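Local coordinates for protein putative transcriptional regulator (Salmonella typhimurium, PDB 1YYV) that probably binds DNA as a transcriptional regulator of the HxlR family, through a helix-turn-helix domain, at the interface of chains A and B. Numbering follows the deposited sequence. Chains: chain A/B, putative transcriptional regulator.

Contact 1: the interface of chains A and B. Residues chain A 113, 117, 120, 124; chain B 25, 28, 31, 75-76, 78, 98.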
# COMPACT_ATOMS: atom_id res chain seq x y z
N ILE A 113 3.36 -0.84 -11.14
CA ILE A 113 2.91 0.53 -11.32
C ILE A 113 3.92 1.31 -12.19
O ILE A 113 3.51 1.96 -13.13
CB ILE A 113 2.63 1.23 -9.98
CG1 ILE A 113 1.44 0.58 -9.30
CG2 ILE A 113 2.36 2.70 -10.19
CD1 ILE A 113 1.08 1.18 -7.97
N LEU A 117 2.52 2.57 -15.89
CA LEU A 117 2.24 4.00 -15.75
C LEU A 117 1.75 4.68 -17.05
O LEU A 117 0.73 5.37 -17.02
CB LEU A 117 3.46 4.71 -15.14
CG LEU A 117 3.34 6.21 -14.84
CD1 LEU A 117 2.31 6.44 -13.72
CD2 LEU A 117 4.70 6.83 -14.47
N VAL A 120 -1.82 4.13 -17.66
CA VAL A 120 -2.58 4.87 -16.64
C VAL A 120 -2.63 6.37 -16.95
O VAL A 120 -3.68 6.97 -16.94
CB VAL A 120 -2.04 4.64 -15.19
CG1 VAL A 120 -2.67 5.66 -14.19
CG2 VAL A 120 -2.28 3.19 -14.75
N ARG A 124 -5.88 9.09 -17.80
CA ARG A 124 -6.18 10.37 -17.18
C ARG A 124 -6.12 11.49 -18.23
O ARG A 124 -5.05 11.79 -18.76
CB ARG A 124 -5.21 10.61 -16.00
CG ARG A 124 -5.12 9.41 -15.03
CD ARG A 124 -4.23 9.60 -13.79
NE ARG A 124 -4.57 10.79 -13.01
CZ ARG A 124 -5.45 10.86 -12.01
NH1 ARG A 124 -6.13 9.79 -11.60
NH2 ARG A 124 -5.67 12.02 -11.41
N SER B 25 3.98 8.04 -10.62
CA SER B 25 3.81 6.70 -10.08
C SER B 25 3.41 6.76 -8.59
O SER B 25 2.65 5.91 -8.13
CB SER B 25 5.07 5.84 -10.29
OG SER B 25 6.12 6.28 -9.45
N VAL B 28 -0.54 7.30 -8.33
CA VAL B 28 -1.23 6.07 -8.61
C VAL B 28 -1.02 5.07 -7.46
O VAL B 28 -1.94 4.40 -7.07
CB VAL B 28 -0.87 5.44 -10.01
CG1 VAL B 28 -0.78 6.50 -11.10
CG2 VAL B 28 0.42 4.76 -9.96
N HIS B 31 -3.25 5.89 -4.62
CA HIS B 31 -4.62 5.54 -4.94
C HIS B 31 -4.90 4.06 -4.79
O HIS B 31 -6.00 3.71 -4.42
CB HIS B 31 -4.99 5.89 -6.39
CG HIS B 31 -4.94 7.35 -6.71
ND1 HIS B 31 -4.89 7.82 -8.00
CD2 HIS B 31 -4.95 8.43 -5.90
CE1 HIS B 31 -4.88 9.14 -7.97
NE2 HIS B 31 -4.89 9.54 -6.71
N GLN B 75 -10.66 7.15 -12.94
CA GLN B 75 -9.82 8.05 -13.72
C GLN B 75 -8.43 7.44 -14.06
O GLN B 75 -7.88 7.77 -15.13
CB GLN B 75 -9.77 9.43 -13.04
CG GLN B 75 -8.70 10.41 -13.48
CD GLN B 75 -9.16 11.41 -14.55
OE1 GLN B 75 -9.85 11.06 -15.51
NE2 GLN B 75 -8.73 12.68 -14.39
N ASP B 76 -7.92 6.53 -13.22
CA ASP B 76 -6.66 5.80 -13.52
C ASP B 76 -6.85 4.67 -14.54
O ASP B 76 -5.88 4.13 -15.02
CB ASP B 76 -6.02 5.15 -12.28
CG ASP B 76 -5.54 6.17 -11.23
OD1 ASP B 76 -5.34 7.36 -11.59
OD2 ASP B 76 -5.34 5.75 -10.04
N PHE B 78 -8.86 1.76 -13.90
CA PHE B 78 -8.94 0.51 -13.15
C PHE B 78 -10.37 0.02 -13.04
O PHE B 78 -10.58 -1.14 -12.76
CB PHE B 78 -8.31 0.64 -11.76
CG PHE B 78 -6.82 0.98 -11.78
CD1 PHE B 78 -5.94 0.35 -12.66
CD2 PHE B 78 -6.29 1.89 -10.89
CE1 PHE B 78 -4.54 0.68 -12.67
CE2 PHE B 78 -4.91 2.20 -10.87
CZ PHE B 78 -4.03 1.60 -11.77
N LEU B 98 -7.11 -3.84 -16.95
CA LEU B 98 -6.03 -3.19 -16.25
C LEU B 98 -6.18 -3.18 -14.69
O LEU B 98 -5.19 -3.32 -13.96
CB LEU B 98 -5.88 -1.76 -16.77
CG LEU B 98 -4.61 -1.00 -16.36
CD1 LEU B 98 -3.41 -1.63 -17.03
CD2 LEU B 98 -4.69 0.51 -16.70
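A:Val120, on helix 107-121, sets its two methyls against chain B, and the packing is close there. Its CG1 meets CG1 of B:Val28 at 3.7 Å, the two valines reaching toward each other tip to tip, and the same methyl also lies against CB of B:Asp76. CG2, anti to the carbonyl carbon (chi1 168° places CG1 anti to the backbone N), crosses B:Phe78 at a slant, 3.8 Å from CZ. A:Ile113 and B:Val28 slide past each other in opposite directions, but their methyls are modelled too close together to say how well they fit.

A:Arg124, in the loop after the helix, is as deeply engaged. It bends at chi3 and runs alongside B:Asp76, both side chains pointing the same way. A salt bridge and hydrogen bond join NH1 of the guanidinium to OD1 of the carboxylate at 2.5 Å; the bond is bent, 136° at the hydrogen, and comes from the syn side, tilted 30° out of the carboxylate plane. B:Gln75 crosses the arginine at about a right angle, its CG over one face of the guanidinium near the rim. From the second shell B:His31 fixes the carboxylate: its ND1 gives a hydrogen bond of 2.9 Å to OD2 of B:Asp76, in the ring plane and on the syn lone pair.

The margin is looser. One turn back toward the N-terminus, A:Leu117 only grazes B:Ser25, CD1 to CA 3.9 Å, and B:Leu98 brushes A:Val120, CD2 to CG2 4.1 Å; both bury little surface. The patch clasps the C-terminal helix of one subunit to its partner in what is plausibly the dimer of this regulator.

Contact 2: the interface of chains A and B. Residues chain A 29, 32-33, 38, 106, 109; chain B 29, 32-33, 38, 109.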
# COMPACT_ATOMS: atom_id res chain seq x y z
N LEU A 29 -0.79 -2.18 7.02
CA LEU A 29 -0.95 -1.77 5.62
C LEU A 29 -0.49 -0.32 5.38
O LEU A 29 0.22 -0.07 4.45
CB LEU A 29 -2.38 -2.02 5.16
CG LEU A 29 -2.75 -1.34 3.85
CD1 LEU A 29 -2.25 -2.17 2.68
CD2 LEU A 29 -4.25 -1.06 3.78
N VAL A 32 3.43 -0.07 5.50
CA VAL A 32 4.24 -0.68 4.42
C VAL A 32 3.95 -0.04 3.07
O VAL A 32 4.63 -0.28 2.07
CB VAL A 32 4.17 -2.28 4.40
CG1 VAL A 32 4.41 -2.85 5.79
CG2 VAL A 32 2.84 -2.82 3.81
N THR A 33 2.91 0.78 3.03
CA THR A 33 2.56 1.39 1.76
C THR A 33 2.53 2.92 1.79
O THR A 33 2.16 3.54 0.78
CB THR A 33 1.25 0.84 1.20
OG1 THR A 33 0.22 1.02 2.17
CG2 THR A 33 1.38 -0.65 0.81
N VAL A 38 7.32 2.30 1.57
CA VAL A 38 7.54 1.59 0.31
C VAL A 38 9.01 1.72 -0.13
O VAL A 38 9.62 0.77 -0.59
CB VAL A 38 6.65 2.14 -0.86
CG1 VAL A 38 7.02 1.44 -2.19
CG2 VAL A 38 5.15 1.94 -0.61
N VAL A 106 5.37 -5.64 -1.75
CA VAL A 106 5.35 -4.22 -1.99
C VAL A 106 6.03 -3.90 -3.30
O VAL A 106 5.50 -3.12 -4.09
CB VAL A 106 5.93 -3.41 -0.77
CG1 VAL A 106 6.10 -1.95 -1.13
CG2 VAL A 106 4.98 -3.53 0.43
N LEU A 109 4.14 -4.83 -6.54
CA LEU A 109 3.15 -3.75 -6.77
C LEU A 109 3.77 -2.45 -7.31
O LEU A 109 3.27 -1.88 -8.28
CB LEU A 109 2.32 -3.47 -5.51
CG LEU A 109 1.25 -2.37 -5.52
CD1 LEU A 109 0.09 -2.71 -6.44
CD2 LEU A 109 0.78 -2.15 -4.10
N LEU B 29 0.18 5.01 -6.91
CA LEU B 29 0.48 4.17 -5.74
C LEU B 29 -0.37 4.55 -4.53
O LEU B 29 -0.91 3.68 -3.87
CB LEU B 29 1.96 4.26 -5.38
CG LEU B 29 2.36 3.57 -4.07
CD1 LEU B 29 2.64 2.08 -4.31
CD2 LEU B 29 3.54 4.26 -3.35
N VAL B 32 -3.95 3.18 -5.11
CA VAL B 32 -4.29 1.75 -5.11
C VAL B 32 -4.02 1.15 -3.74
O VAL B 32 -4.38 0.03 -3.45
CB VAL B 32 -3.62 0.93 -6.29
CG1 VAL B 32 -3.85 1.61 -7.60
CG2 VAL B 32 -2.10 0.73 -6.07
N THR B 33 -3.41 1.95 -2.89
CA THR B 33 -2.81 1.43 -1.71
C THR B 33 -3.41 2.11 -0.49
O THR B 33 -3.14 1.71 0.65
CB THR B 33 -1.25 1.62 -1.88
OG1 THR B 33 -0.59 0.34 -1.78
CG2 THR B 33 -0.67 2.67 -1.02
N VAL B 38 -7.60 -0.13 -1.50
CA VAL B 38 -7.27 -1.57 -1.34
C VAL B 38 -8.56 -2.38 -1.25
O VAL B 38 -8.71 -3.38 -1.90
CB VAL B 38 -6.36 -1.79 -0.07
CG1 VAL B 38 -6.32 -3.31 0.38
CG2 VAL B 38 -4.98 -1.25 -0.35
N LEU B 109 -0.91 -8.57 -1.52
CA LEU B 109 -0.35 -7.80 -0.41
C LEU B 109 -1.33 -7.75 0.78
O LEU B 109 -0.93 -7.96 1.94
CB LEU B 109 0.07 -6.37 -0.88
CG LEU B 109 0.49 -5.40 0.26
CD1 LEU B 109 1.76 -5.86 1.02
CD2 LEU B 109 0.76 -4.00 -0.27
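A:Thr33 and B:Thr33 meet at the centre of the two-fold interface, sliding past each other in opposite directions. CB of A:Thr33 lies 3.5 Å from the methyl CG2 of B:Thr33, while the A:Thr33 methyl CG2 sits 3.4 Å from the B:Thr33 hydroxyl OG1. The two threonines do not obey the two-fold exactly: A:Thr33 has OG1 between the backbone N and the carbonyl carbon (chi1 56°), whereas B:Thr33 is modelled at chi1 -122°, an unusual and doubtful rotation, so the difference, and the detail of these contacts, may be a matter of modelling. No polar atom bonds across the contact; it is held by packing.

Around the threonines comes a ring of aliphatic groups. B:Leu109 points CD2 at the A:Thr33 methyl CG2, tip to tip at 3.6 Å, and its CD1 touches CG2 of A:Val106. A:Leu109 does the matching job from the other chain, CD2 slanting toward OG1 of B:Thr33 and CD1 lying 4.1 Å from CG2 of B:Val32. Farther out, CG2 of A:Val38, on helix 35-43, meets CD2 of B:Leu29 tip to tip at 3.9 Å. In the twin pair, A:Leu29 and B:Val38 pass in opposite directions with slightly wider spacing.

What sets the A:Thr33 side chain is its own helix 25-33: OG1 donates a hydrogen bond of 2.5 Å to the carbonyl O of A:Leu29, one turn back, approaching from above the carbonyl plane. That bond gives the hydroxyl a partner within its own chain and turns the methyl toward B:Leu109. The patch would be the apolar core of a likely dimer, seating helices 25-33 and 35-43 and the start of the C-terminal helix (107-121 in A, 107-115 in B) against the partner.

Contact 1 and contact 2 have C-alpha centres about 14 Å apart and belong to one two-fold interface. Both draw on helix 25-33 of chain B and helix 107-121 of chain A: contact 2 uses the beginning of the latter, contact 1 its later turns and the loop beyond. Contact 2 sits near the two-fold axis and contact 1 to one side, with a twin on the other, so each C-terminal helix runs from the shared core out onto the partner's body. This interlocking is consistent with a dimer, which would set the spacing between the two presumed DNA-binding units.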